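Local coordinates for suppressor protein MPT5 (Saccharomyces cerevisiae, PDB 5BZ1) that binds specific sequences in the 3'-untranslated regions of target mRNAs through its Pumilio-repeat domain and so regulates gene expression after transcription, at residues Thr175-Cys180 against Asp212-Tyr217; Ile218-Leu223 against Ser254-Lys259. All blocks are in the same frame, centred on the assembly; numbering follows the deposited sequence.

Interaction 1: Thr175-Cys180 against Asp212-Tyr217; sequences THKHGC and DQFGNY. With nucleotides of chain B.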
ATOM      1  N   THR A 175      -9.121   5.072   2.585  1.00 27.40           N
ATOM      2  CA  THR A 175      -9.230   6.256   3.432  1.00 28.45           C
ATOM      3  C   THR A 175      -8.985   5.927   4.898  1.00 30.35           C
ATOM      4  O   THR A 175      -9.244   6.750   5.784  1.00 26.58           O
ATOM      5  CB  THR A 175     -10.604   6.933   3.295  1.00 24.78           C
ATOM      6  OG1 THR A 175     -11.620   6.074   3.826  1.00 29.60           O
ATOM      7  CG2 THR A 175     -10.905   7.232   1.829  1.00 28.88           C
ATOM      8  N   HIS A 176      -8.492   4.719   5.152  1.00 29.91           N
ATOM      9  CA  HIS A 176      -8.164   4.311   6.512  1.00 28.52           C
ATOM     10  C   HIS A 176      -6.647   4.317   6.734  1.00 29.84           C
ATOM     11  O   HIS A 176      -5.874   3.938   5.849  1.00 27.86           O
ATOM     12  CB  HIS A 176      -8.748   2.927   6.813  1.00 26.79           C
ATOM     13  CG  HIS A 176      -8.673   2.536   8.253  1.00 30.53           C
ATOM     14  ND1 HIS A 176      -7.516   2.049   8.836  1.00 31.45           N
ATOM     15  CD2 HIS A 176      -9.603   2.543   9.235  1.00 32.13           C
ATOM     16  CE1 HIS A 176      -7.740   1.784  10.103  1.00 34.46           C
ATOM     17  NE2 HIS A 176      -9.006   2.074  10.377  1.00 30.81           N
ATOM     18  N   LYS A 177      -6.244   4.753   7.924  1.00 26.28           N
ATOM     19  CA  LYS A 177      -4.842   4.859   8.323  1.00 26.92           C
ATOM     20  C   LYS A 177      -4.034   3.580   8.070  1.00 30.25           C
ATOM     21  O   LYS A 177      -2.913   3.630   7.554  1.00 31.11           O
ATOM     22  CB  LYS A 177      -4.791   5.207   9.810  1.00 39.99           C
ATOM     23  CG  LYS A 177      -3.422   5.536  10.361  1.00 50.49           C
ATOM     24  CD  LYS A 177      -3.375   5.265  11.861  1.00 58.10           C
ATOM     25  CE  LYS A 177      -4.718   5.540  12.535  1.00 60.68           C
ATOM     26  NZ  LYS A 177      -4.802   4.976  13.916  1.00 59.79           N
ATOM     27  N   HIS A 178      -4.606   2.438   8.444  1.00 26.30           N
ATOM     28  CA  HIS A 178      -3.938   1.155   8.278  1.00 30.02           C
ATOM     29  C   HIS A 178      -4.223   0.544   6.907  1.00 27.23           C
ATOM     30  O   HIS A 178      -3.321   0.012   6.256  1.00 26.65           O
ATOM     31  CB  HIS A 178      -4.364   0.181   9.383  1.00 28.15           C
ATOM     32  CG  HIS A 178      -4.051   0.658  10.763  1.00 31.83           C
ATOM     33  ND1 HIS A 178      -4.815   0.314  11.864  1.00 37.94           N
ATOM     34  CD2 HIS A 178      -3.058   1.446  11.234  1.00 31.72           C
ATOM     35  CE1 HIS A 178      -4.307   0.873  12.941  1.00 32.80           C
ATOM     36  NE2 HIS A 178      -3.237   1.570  12.589  1.00 35.63           N
ATOM     37  N   GLY A 179      -5.480   0.618   6.477  1.00 26.68           N
ATOM     38  CA  GLY A 179      -5.881   0.064   5.196  1.00 25.60           C
ATOM     39  C   GLY A 179      -5.097   0.594   4.011  1.00 26.51           C
ATOM     40  O   GLY A 179      -4.791  -0.158   3.085  1.00 25.67           O
ATOM     41  N   CYS A 180      -4.773   1.884   4.034  1.00 24.06           N
ATOM     42  CA  CYS A 180      -4.009   2.519   2.966  0.53 25.94           C
ATOM     43  C   CYS A 180      -2.624   1.887   2.826  1.00 30.16           C
ATOM     44  O   CYS A 180      -2.111   1.701   1.722  1.00 30.09           O
ATOM     45  CB  CYS A 180      -3.874   4.014   3.255  0.53 22.97           C
ATOM     46  SG  CYS A 180      -2.939   4.944   2.030  0.53 36.44           S
ATOM     47  N   ASP A 212      -8.557  12.804  -0.108  1.00 26.71           N
ATOM     48  CA  ASP A 212      -8.597  12.208   1.221  1.00 31.85           C
ATOM     49  C   ASP A 212      -7.191  12.193   1.820  1.00 30.29           C
ATOM     50  O   ASP A 212      -6.203  12.102   1.089  1.00 31.90           O
ATOM     51  CB  ASP A 212      -9.183  10.798   1.185  1.00 21.90           C
ATOM     52  CG  ASP A 212      -9.156  10.128   2.545  1.00 32.66           C
ATOM     53  OD1 ASP A 212     -10.061  10.401   3.367  1.00 29.69           O
ATOM     54  OD2 ASP A 212      -8.219   9.341   2.797  1.00 31.30           O
ATOM     55  N   GLN A 213      -7.108  12.293   3.145  1.00 30.88           N
ATOM     56  CA  GLN A 213      -5.824  12.360   3.836  1.00 30.27           C
ATOM     57  C   GLN A 213      -4.937  11.141   3.571  1.00 29.56           C
ATOM     58  O   GLN A 213      -3.707  11.250   3.570  1.00 26.97           O
ATOM     59  CB  GLN A 213      -6.040  12.548   5.340  1.00 32.08           C
ATOM     60  CG  GLN A 213      -6.822  11.422   6.002  1.00 31.97           C
ATOM     61  CD  GLN A 213      -7.103  11.686   7.465  1.00 34.56           C
ATOM     62  OE1 GLN A 213      -8.134  11.272   7.993  1.00 39.48           O
ATOM     63  NE2 GLN A 213      -6.182  12.372   8.132  1.00 28.94           N
ATOM     64  N   PHE A 214      -5.561   9.987   3.349  1.00 27.20           N
ATOM     65  CA  PHE A 214      -4.827   8.759   3.068  1.00 30.77           C
ATOM     66  C   PHE A 214      -5.038   8.329   1.618  1.00 28.62           C
ATOM     67  O   PHE A 214      -4.127   7.791   0.983  1.00 27.50           O
ATOM     68  CB  PHE A 214      -5.272   7.641   4.015  1.00 25.76           C
ATOM     69  CG  PHE A 214      -5.130   7.989   5.470  1.00 27.93           C
ATOM     70  CD1 PHE A 214      -3.929   8.479   5.968  1.00 27.42           C
ATOM     71  CD2 PHE A 214      -6.206   7.847   6.337  1.00 25.97           C
ATOM     72  CE1 PHE A 214      -3.799   8.812   7.310  1.00 30.94           C
ATOM     73  CE2 PHE A 214      -6.088   8.180   7.677  1.00 28.96           C
ATOM     74  CZ  PHE A 214      -4.882   8.661   8.166  1.00 31.66           C
ATOM     75  N   GLY A 215      -6.241   8.568   1.101  1.00 24.30           N
ATOM     76  CA  GLY A 215      -6.582   8.178  -0.256  1.00 25.50           C
ATOM     77  C   GLY A 215      -5.659   8.760  -1.312  1.00 28.60           C
ATOM     78  O   GLY A 215      -5.381   8.114  -2.329  1.00 26.56           O
ATOM     79  N   ASN A 216      -5.179   9.976  -1.069  1.00 24.63           N
ATOM     80  CA  ASN A 216      -4.309  10.658  -2.022  1.00 23.95           C
ATOM     81  C   ASN A 216      -3.010   9.884  -2.250  1.00 28.44           C
ATOM     82  O   ASN A 216      -2.441   9.919  -3.341  1.00 23.55           O
ATOM     83  CB  ASN A 216      -4.016  12.089  -1.560  1.00 20.41           C
ATOM     84  CG  ASN A 216      -2.928  12.157  -0.494  1.00 28.65           C
ATOM     85  OD1 ASN A 216      -1.744  12.305  -0.807  1.00 31.29           O
ATOM     86  ND2 ASN A 216      -3.326  12.055   0.772  1.00 24.86           N
ATOM     87  N   TYR A 217      -2.550   9.175  -1.220  1.00 20.85           N
ATOM     88  CA  TYR A 217      -1.337   8.373  -1.340  1.00 23.20           C
ATOM     89  C   TYR A 217      -1.549   7.179  -2.272  1.00 24.43           C
ATOM     90  O   TYR A 217      -0.630   6.746  -2.969  1.00 25.83           O
ATOM     91  CB  TYR A 217      -0.856   7.908   0.037  1.00 24.10           C
ATOM     92  CG  TYR A 217      -0.253   9.017   0.872  1.00 28.63           C
ATOM     93  CD1 TYR A 217       0.980   9.563   0.545  1.00 27.41           C
ATOM     94  CD2 TYR A 217      -0.913   9.515   1.986  1.00 29.83           C
ATOM     95  CE1 TYR A 217       1.537  10.579   1.303  1.00 32.02           C
ATOM     96  CE2 TYR A 217      -0.364  10.528   2.752  1.00 31.54           C
ATOM     97  CZ  TYR A 217       0.862  11.054   2.407  1.00 30.00           C
ATOM     98  OH  TYR A 217       1.415  12.062   3.161  1.00 31.40           O
TER
ATOM     99  P     A B   4       2.501  13.615   7.610  1.00 29.31           P
ATOM    100  OP1   A B   4       2.789  13.880   9.038  1.00 29.65           O
ATOM    101  OP2   A B   4       3.615  13.490   6.633  1.00 32.23           O
ATOM    102  O5'   A B   4       1.630  12.289   7.499  1.00 33.16           O
ATOM    103  C5'   A B   4       0.380  12.175   8.164  1.00 29.74           C
ATOM    104  C4'   A B   4      -0.103  10.749   8.156  1.00 24.28           C
ATOM    105  O4'   A B   4      -0.371  10.337   6.793  1.00 28.36           O
ATOM    106  C3'   A B   4       0.889   9.717   8.665  1.00 29.81           C
ATOM    107  O3'   A B   4       0.922   9.641  10.080  1.00 31.98           O
ATOM    108  C2'   A B   4       0.411   8.434   7.992  1.00 33.22           C
ATOM    109  O2'   A B   4      -0.684   7.865   8.699  1.00 33.24           O
ATOM    110  C1'   A B   4      -0.095   8.961   6.643  1.00 29.51           C
ATOM    111  N9    A B   4       0.889   8.789   5.555  1.00 28.00           N
ATOM    112  C8    A B   4       1.987   9.569   5.269  1.00 28.97           C
ATOM    113  N7    A B   4       2.671   9.149   4.230  1.00 31.24           N
ATOM    114  C5    A B   4       1.985   8.018   3.795  1.00 29.31           C
ATOM    115  C6    A B   4       2.205   7.116   2.733  1.00 28.32           C
ATOM    116  N6    A B   4       3.220   7.203   1.870  1.00 30.58           N
ATOM    117  N1    A B   4       1.327   6.100   2.589  1.00 30.10           N
ATOM    118  C2    A B   4       0.302   5.999   3.449  1.00 34.35           C
ATOM    119  N3    A B   4      -0.009   6.782   4.482  1.00 33.82           N
ATOM    120  C4    A B   4       0.883   7.785   4.607  1.00 29.04           C
ATOM    121  P     U B   3       2.273  20.023   6.330  1.00 34.64           P
ATOM    122  OP1   U B   3       1.577  19.811   7.626  1.00 34.30           O
ATOM    123  OP2   U B   3       3.750  20.192   6.336  1.00 34.21           O
ATOM    124  O5'   U B   3       1.905  18.826   5.341  1.00 37.40           O
ATOM    125  C5'   U B   3       2.269  17.487   5.631  1.00 31.10           C
ATOM    126  C4'   U B   3       1.070  16.577   5.570  1.00 30.32           C
ATOM    127  O4'   U B   3       0.443  16.649   4.264  1.00 32.19           O
ATOM    128  C3'   U B   3       1.341  15.096   5.771  1.00 27.27           C
ATOM    129  O3'   U B   3       1.487  14.769   7.141  1.00 32.88           O
ATOM    130  C2'   U B   3       0.129  14.444   5.113  1.00 29.25           C
ATOM    131  O2'   U B   3      -0.987  14.456   5.991  1.00 28.04           O
ATOM    132  C1'   U B   3      -0.153  15.409   3.951  1.00 31.67           C
ATOM    133  N1    U B   3       0.393  14.922   2.665  1.00 25.28           N
ATOM    134  C2    U B   3      -0.394  14.040   1.938  1.00 27.09           C
ATOM    135  O2    U B   3      -1.488  13.656   2.319  1.00 30.29           O
ATOM    136  N3    U B   3       0.149  13.611   0.752  1.00 24.43           N
ATOM    137  C4    U B   3       1.375  13.974   0.229  1.00 28.54           C
ATOM    138  O4    U B   3       1.728  13.499  -0.854  1.00 26.07           O
ATOM    139  C5    U B   3       2.125  14.894   1.037  1.00 28.47           C
ATOM    140  C6    U B   3       1.626  15.334   2.203  1.00 27.38           C
ATOM    141  P     U B   6       4.128   3.994  13.972  1.00 39.18           P
ATOM    142  OP1   U B   6       3.981   5.377  14.501  1.00 37.86           O
ATOM    143  OP2   U B   6       5.421   3.271  14.147  1.00 40.75           O
ATOM    144  O5'   U B   6       2.978   3.077  14.587  1.00 37.88           O
ATOM    145  C5'   U B   6       1.653   3.568  14.760  1.00 37.69           C
ATOM    146  C4'   U B   6       0.678   2.453  15.055  1.00 36.54           C
ATOM    147  O4'   U B   6       0.102   1.970  13.809  1.00 37.29           O
ATOM    148  C3'   U B   6       1.269   1.229  15.758  1.00 37.10           C
ATOM    149  O3'   U B   6       0.303   0.690  16.662  1.00 37.33           O
ATOM    150  C2'   U B   6       1.484   0.250  14.605  1.00 35.24           C
ATOM    151  O2'   U B   6       1.507  -1.113  14.981  1.00 35.96           O
ATOM    152  C1'   U B   6       0.290   0.569  13.712  1.00 37.14           C
ATOM    153  N1    U B   6       0.473   0.205  12.298  1.00 39.11           N
ATOM    154  C2    U B   6      -0.250  -0.882  11.833  1.00 31.91           C
ATOM    155  O2    U B   6      -1.005  -1.513  12.553  1.00 31.25           O
ATOM    156  N3    U B   6      -0.054  -1.205  10.507  1.00 35.70           N
ATOM    157  C4    U B   6       0.779  -0.553   9.616  1.00 41.96           C
ATOM    158  O4    U B   6       0.854  -0.956   8.451  1.00 42.90           O
ATOM    159  C5    U B   6       1.488   0.563  10.178  1.00 43.08           C
ATOM    160  C6    U B   6       1.320   0.901  11.467  1.00 41.89           C
TER
HETATM  161  O   HOH W   1      -9.841   9.579   5.785  1.00 29.65           O

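Interaction 2: Ile218-Leu223 against Ser254-Lys259; sequences IIQFLL and SNVVEK. With nucleotides of chain B.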
ATOM      1  N   ILE A 218      -2.771   6.657  -2.278  1.00 24.98           N
ATOM      2  CA  ILE A 218      -3.127   5.532  -3.132  1.00 25.20           C
ATOM      3  C   ILE A 218      -3.101   5.921  -4.618  1.00 29.30           C
ATOM      4  O   ILE A 218      -2.574   5.182  -5.454  1.00 26.09           O
ATOM      5  CB  ILE A 218      -4.509   4.959  -2.752  1.00 27.09           C
ATOM      6  CG1 ILE A 218      -4.473   4.366  -1.343  1.00 28.96           C
ATOM      7  CG2 ILE A 218      -4.945   3.905  -3.750  1.00 28.12           C
ATOM      8  CD1 ILE A 218      -3.362   3.342  -1.135  1.00 27.01           C
ATOM      9  N   ILE A 219      -3.666   7.081  -4.943  1.00 24.99           N
ATOM     10  CA  ILE A 219      -3.629   7.571  -6.315  1.00 24.78           C
ATOM     11  C   ILE A 219      -2.180   7.752  -6.767  1.00 26.42           C
ATOM     12  O   ILE A 219      -1.802   7.357  -7.875  1.00 26.38           O
ATOM     13  CB  ILE A 219      -4.366   8.916  -6.481  1.00 24.70           C
ATOM     14  CG1 ILE A 219      -5.768   8.853  -5.879  1.00 29.87           C
ATOM     15  CG2 ILE A 219      -4.424   9.303  -7.955  1.00 21.87           C
ATOM     16  CD1 ILE A 219      -6.598   7.687  -6.387  1.00 27.41           C
ATOM     17  N   GLN A 220      -1.376   8.358  -5.900  1.00 25.31           N
ATOM     18  CA  GLN A 220       0.036   8.568  -6.183  1.00 32.26           C
ATOM     19  C   GLN A 220       0.778   7.245  -6.382  1.00 28.84           C
ATOM     20  O   GLN A 220       1.673   7.150  -7.221  1.00 27.08           O
ATOM     21  CB  GLN A 220       0.689   9.393  -5.069  1.00 30.25           C
ATOM     22  CG  GLN A 220       0.209  10.840  -4.996  1.00 30.64           C
ATOM     23  CD  GLN A 220       1.004  11.669  -4.005  1.00 33.96           C
ATOM     24  OE1 GLN A 220       2.170  11.986  -4.240  1.00 33.21           O
ATOM     25  NE2 GLN A 220       0.376  12.022  -2.886  1.00 29.31           N
ATOM     26  N   PHE A 221       0.400   6.224  -5.618  1.00 26.27           N
ATOM     27  CA  PHE A 221       1.031   4.913  -5.747  1.00 31.57           C
ATOM     28  C   PHE A 221       0.756   4.303  -7.122  1.00 28.73           C
ATOM     29  O   PHE A 221       1.655   3.733  -7.740  1.00 34.77           O
ATOM     30  CB  PHE A 221       0.571   3.960  -4.640  1.00 33.61           C
ATOM     31  CG  PHE A 221       1.436   2.736  -4.503  1.00 33.83           C
ATOM     32  CD1 PHE A 221       2.520   2.735  -3.636  1.00 37.64           C
ATOM     33  CD2 PHE A 221       1.182   1.598  -5.258  1.00 32.64           C
ATOM     34  CE1 PHE A 221       3.332   1.613  -3.513  1.00 39.22           C
ATOM     35  CE2 PHE A 221       1.991   0.472  -5.142  1.00 39.69           C
ATOM     36  CZ  PHE A 221       3.067   0.482  -4.267  1.00 33.95           C
ATOM     37  N   LEU A 222      -0.483   4.424  -7.593  1.00 24.80           N
ATOM     38  CA  LEU A 222      -0.843   3.965  -8.934  1.00 30.87           C
ATOM     39  C   LEU A 222      -0.008   4.664 -10.003  1.00 32.34           C
ATOM     40  O   LEU A 222       0.409   4.043 -10.980  1.00 33.64           O
ATOM     41  CB  LEU A 222      -2.326   4.204  -9.216  1.00 33.97           C
ATOM     42  CG  LEU A 222      -3.360   3.285  -8.572  1.00 39.65           C
ATOM     43  CD1 LEU A 222      -4.718   3.474  -9.234  1.00 36.63           C
ATOM     44  CD2 LEU A 222      -2.914   1.836  -8.662  1.00 41.51           C
ATOM     45  N   LEU A 223       0.236   5.956  -9.807  1.00 32.30           N
ATOM     46  CA  LEU A 223       0.956   6.763 -10.787  1.00 32.74           C
ATOM     47  C   LEU A 223       2.426   6.341 -10.927  1.00 33.76           C
ATOM     48  O   LEU A 223       3.100   6.726 -11.885  1.00 37.56           O
ATOM     49  CB  LEU A 223       0.839   8.254 -10.445  1.00 33.71           C
ATOM     50  CG  LEU A 223      -0.520   8.903 -10.716  1.00 37.24           C
ATOM     51  CD1 LEU A 223      -0.588  10.325 -10.163  1.00 34.61           C
ATOM     52  CD2 LEU A 223      -0.811   8.906 -12.205  1.00 35.43           C
ATOM     53  N   SER A 254      -3.570  18.398  -4.066  1.00 27.46           N
ATOM     54  CA  SER A 254      -2.520  19.206  -4.697  1.00 26.56           C
ATOM     55  C   SER A 254      -1.260  18.381  -4.946  1.00 27.49           C
ATOM     56  O   SER A 254      -0.562  18.585  -5.942  1.00 25.46           O
ATOM     57  CB  SER A 254      -2.178  20.446  -3.861  1.00 27.53           C
ATOM     58  OG  SER A 254      -1.678  20.100  -2.580  1.00 28.71           O
ATOM     59  N   ASN A 255      -0.982  17.444  -4.042  1.00 25.54           N
ATOM     60  CA  ASN A 255       0.163  16.549  -4.188  1.00 28.79           C
ATOM     61  C   ASN A 255      -0.024  15.556  -5.330  1.00 26.95           C
ATOM     62  O   ASN A 255       0.940  15.166  -5.990  1.00 25.83           O
ATOM     63  CB  ASN A 255       0.416  15.788  -2.886  1.00 27.19           C
ATOM     64  CG  ASN A 255       0.709  16.710  -1.726  1.00 32.65           C
ATOM     65  OD1 ASN A 255       1.828  17.207  -1.581  1.00 29.52           O
ATOM     66  ND2 ASN A 255      -0.297  16.950  -0.890  1.00 30.74           N
ATOM     67  N   VAL A 256      -1.267  15.136  -5.544  1.00 24.37           N
ATOM     68  CA  VAL A 256      -1.586  14.217  -6.627  1.00 27.53           C
ATOM     69  C   VAL A 256      -1.403  14.919  -7.974  1.00 30.35           C
ATOM     70  O   VAL A 256      -0.882  14.334  -8.927  1.00 29.38           O
ATOM     71  CB  VAL A 256      -3.021  13.680  -6.503  1.00 27.23           C
ATOM     72  CG1 VAL A 256      -3.340  12.722  -7.642  1.00 26.52           C
ATOM     73  CG2 VAL A 256      -3.212  12.986  -5.162  1.00 26.57           C
ATOM     74  N   VAL A 257      -1.829  16.179  -8.041  1.00 27.58           N
ATOM     75  CA  VAL A 257      -1.668  16.990  -9.246  1.00 27.83           C
ATOM     76  C   VAL A 257      -0.192  17.147  -9.615  1.00 30.27           C
ATOM     77  O   VAL A 257       0.187  16.962 -10.773  1.00 29.62           O
ATOM     78  CB  VAL A 257      -2.311  18.379  -9.087  1.00 26.12           C
ATOM     79  CG1 VAL A 257      -2.049  19.237 -10.313  1.00 25.36           C
ATOM     80  CG2 VAL A 257      -3.803  18.242  -8.855  1.00 29.66           C
ATOM     81  N   GLU A 258       0.636  17.483  -8.628  1.00 27.11           N
ATOM     82  CA  GLU A 258       2.075  17.625  -8.840  1.00 27.40           C
ATOM     83  C   GLU A 258       2.709  16.331  -9.350  1.00 30.81           C
ATOM     84  O   GLU A 258       3.507  16.346 -10.287  1.00 29.18           O
ATOM     85  CB  GLU A 258       2.773  18.047  -7.548  1.00 29.16           C
ATOM     86  CG  GLU A 258       2.419  19.436  -7.049  1.00 29.67           C
ATOM     87  CD  GLU A 258       3.292  19.863  -5.884  1.00 36.46           C
ATOM     88  OE1 GLU A 258       2.919  19.578  -4.727  1.00 32.57           O
ATOM     89  OE2 GLU A 258       4.352  20.478  -6.128  1.00 41.42           O
ATOM     90  N   LYS A 259       2.365  15.214  -8.719  1.00 30.33           N
ATOM     91  CA  LYS A 259       2.920  13.932  -9.129  1.00 33.36           C
ATOM     92  C   LYS A 259       2.488  13.597 -10.554  1.00 27.15           C
ATOM     93  O   LYS A 259       3.265  13.048 -11.331  1.00 30.26           O
ATOM     94  CB  LYS A 259       2.497  12.817  -8.175  1.00 30.23           C
ATOM     95  CG  LYS A 259       3.165  11.488  -8.492  1.00 34.15           C
ATOM     96  CD  LYS A 259       3.055  10.521  -7.340  1.00 37.84           C
ATOM     97  CE  LYS A 259       3.965   9.319  -7.540  1.00 50.50           C
ATOM     98  NZ  LYS A 259       5.403   9.645  -7.338  1.00 54.99           N
TER
ATOM     99  P     G B   2       5.036  24.815   5.333  1.00 35.68           P
ATOM    100  OP1   G B   2       4.921  24.419   6.755  1.00 38.68           O
ATOM    101  OP2   G B   2       6.323  24.636   4.612  1.00 47.09           O
ATOM    102  O5'   G B   2       3.915  24.038   4.519  1.00 31.54           O
ATOM    103  C5'   G B   2       2.539  24.260   4.780  1.00 32.69           C
ATOM    104  C4'   G B   2       1.693  23.216   4.108  1.00 28.70           C
ATOM    105  O4'   G B   2       1.815  23.343   2.671  1.00 31.92           O
ATOM    106  C3'   G B   2       2.090  21.778   4.385  1.00 32.58           C
ATOM    107  O3'   G B   2       1.603  21.308   5.629  1.00 37.36           O
ATOM    108  C2'   G B   2       1.528  21.037   3.178  1.00 27.06           C
ATOM    109  O2'   G B   2       0.138  20.785   3.335  1.00 32.08           O
ATOM    110  C1'   G B   2       1.716  22.073   2.066  1.00 29.56           C
ATOM    111  N9    G B   2       2.938  21.830   1.274  1.00 31.41           N
ATOM    112  C8    G B   2       4.251  22.025   1.639  1.00 32.42           C
ATOM    113  N7    G B   2       5.087  21.699   0.690  1.00 35.10           N
ATOM    114  C5    G B   2       4.291  21.259  -0.359  1.00 31.13           C
ATOM    115  C6    G B   2       4.634  20.777  -1.649  1.00 29.06           C
ATOM    116  O6    G B   2       5.753  20.637  -2.150  1.00 33.36           O
ATOM    117  N1    G B   2       3.502  20.449  -2.384  1.00 28.63           N
ATOM    118  C2    G B   2       2.210  20.565  -1.932  1.00 27.98           C
ATOM    119  N2    G B   2       1.244  20.197  -2.785  1.00 27.77           N
ATOM    120  N3    G B   2       1.876  21.008  -0.735  1.00 27.68           N
ATOM    121  C4    G B   2       2.960  21.334  -0.006  1.00 28.08           C
ATOM    122  P     U B   3       2.273  20.023   6.330  1.00 34.64           P
ATOM    123  OP1   U B   3       1.577  19.811   7.626  1.00 34.30           O
ATOM    124  OP2   U B   3       3.750  20.192   6.336  1.00 34.21           O
ATOM    125  O5'   U B   3       1.905  18.826   5.341  1.00 37.40           O
ATOM    126  C5'   U B   3       2.269  17.487   5.631  1.00 31.10           C
ATOM    127  C4'   U B   3       1.070  16.577   5.570  1.00 30.32           C
ATOM    128  O4'   U B   3       0.443  16.649   4.264  1.00 32.19           O
ATOM    129  C3'   U B   3       1.341  15.096   5.771  1.00 27.27           C
ATOM    130  O3'   U B   3       1.487  14.769   7.141  1.00 32.88           O
ATOM    131  C2'   U B   3       0.129  14.444   5.113  1.00 29.25           C
ATOM    132  O2'   U B   3      -0.987  14.456   5.991  1.00 28.04           O
ATOM    133  C1'   U B   3      -0.153  15.409   3.951  1.00 31.67           C
ATOM    134  N1    U B   3       0.393  14.922   2.665  1.00 25.28           N
ATOM    135  C2    U B   3      -0.394  14.040   1.938  1.00 27.09           C
ATOM    136  O2    U B   3      -1.488  13.656   2.319  1.00 30.29           O
ATOM    137  N3    U B   3       0.149  13.611   0.752  1.00 24.43           N
ATOM    138  C4    U B   3       1.375  13.974   0.229  1.00 28.54           C
ATOM    139  O4    U B   3       1.728  13.499  -0.854  1.00 26.07           O
ATOM    140  C5    U B   3       2.125  14.894   1.037  1.00 28.47           C
ATOM    141  C6    U B   3       1.626  15.334   2.203  1.00 27.38           C
TER
HETATM  142  O   HOH W   2       3.680  14.424  -4.831  1.00 52.32           O

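Interaction 1: Thr175-Cys180 against Asp212-Tyr217
The F214 ring has K177 on one face, its CA 3.8 Å from the ring centroid in a CH-pi contact, and CG of Q213 over the centre of the opposite face. At the edge, near the ring plane, CD2 meets the carbonyl O of T175 at 3.3 Å. K177 lies alongside the ring, its CB 3.8 Å from F214 CZ. Further on, C5 of A4 of chain B lies over the centre of one face of the Y217 ring, and N216 OD1 over the centre of the opposite face. D212, its CG anti to the backbone N (chi1 177°), lies across T175 at about a right angle, its OD2 3.3 Å from T175 CA. That same oxygen is gripped twice: F214 N approaches from above the carboxylate plane, while G215 N donates to its anti lone pair at 2.7 Å. A water lies within hydrogen-bonding distance of D212 OD1 and T175 O, between the two loops. D212 thus caps the start of helix 215-223, just where N216 pairs with U3 of chain B through two hydrogen bonds. Loops stacked from Pumilio repeats 5 and 6, with base-reading and base-contacting side chains beside them, are typical of the PUF RNA-binding scaffold.

Interaction 2: Ile218-Leu223 against Ser254-Lys259
Two successive RNA-reading helices of the PUF scaffold, from Pumilio repeats 6 and 7, pack here almost parallel, their short axes 9.6 Å apart at an angle of 9°. Q220 meets K259 between the helices: its CB lies 3.5 Å from K259 CD, and its backbone O is 3.2 Å from K259 CE. With CG anti to its backbone N (chi1 -174°), the lysine chain runs over Q220 before bending at its last torsion, and its NZ forms a salt bridge with D224. Beyond CG, Q220 is extended, which carries its amide past V256 to the RNA. NE2 donates to O4 of U3 of chain B in a nearly straight bond of 2.9 Å (177°), and a water sits between Q220 OE1 and N255 O, within hydrogen-bonding distance of each. An alanine in place of Q220 would probably leave U3 O4 without this donor and open a gap beside K259 CD and V256 CG2, where CG and the amide had packed. Deeper in, I219 CG2 presses on V256 CG1 at 3.6 Å, and L223 CD1 reaches the same methyl more loosely. Further round helix 253-273, E258 OE1 accepts from both N1 and N2 of G2 of chain B, the N1 bond measuring 2.6 Å. S254 OG accepts from N2 as well. Behind the contact, I219 packs on I202 of helix 192-204 and L223 on L236 of helix 229-240, while I218 and F221 turn to helix 179-189.

Overall arrangement
Interactions 1 and 2 follow each other along the chain, their centres about 12 Å apart, and share helix 215-223. Interaction 1 joins its first turn and the preceding loop to the loop before helix 179-189 and the beginning of that helix; interaction 2 joins the rest of it to helix 253-273. Repeats 5, 6 and 7 are thereby linked in order within one PUM-HD. The two contacts also touch, C180 O meeting I218 CD1 and N216 O meeting V256 CG2. Because N216 belongs to the first contact and Q220 to the second, recognition of U3 spans both. Going from repeat 6 to repeat 7, the bases read run from U3 back to G2, so RNA and protein run antiparallel, as in other PUF proteins.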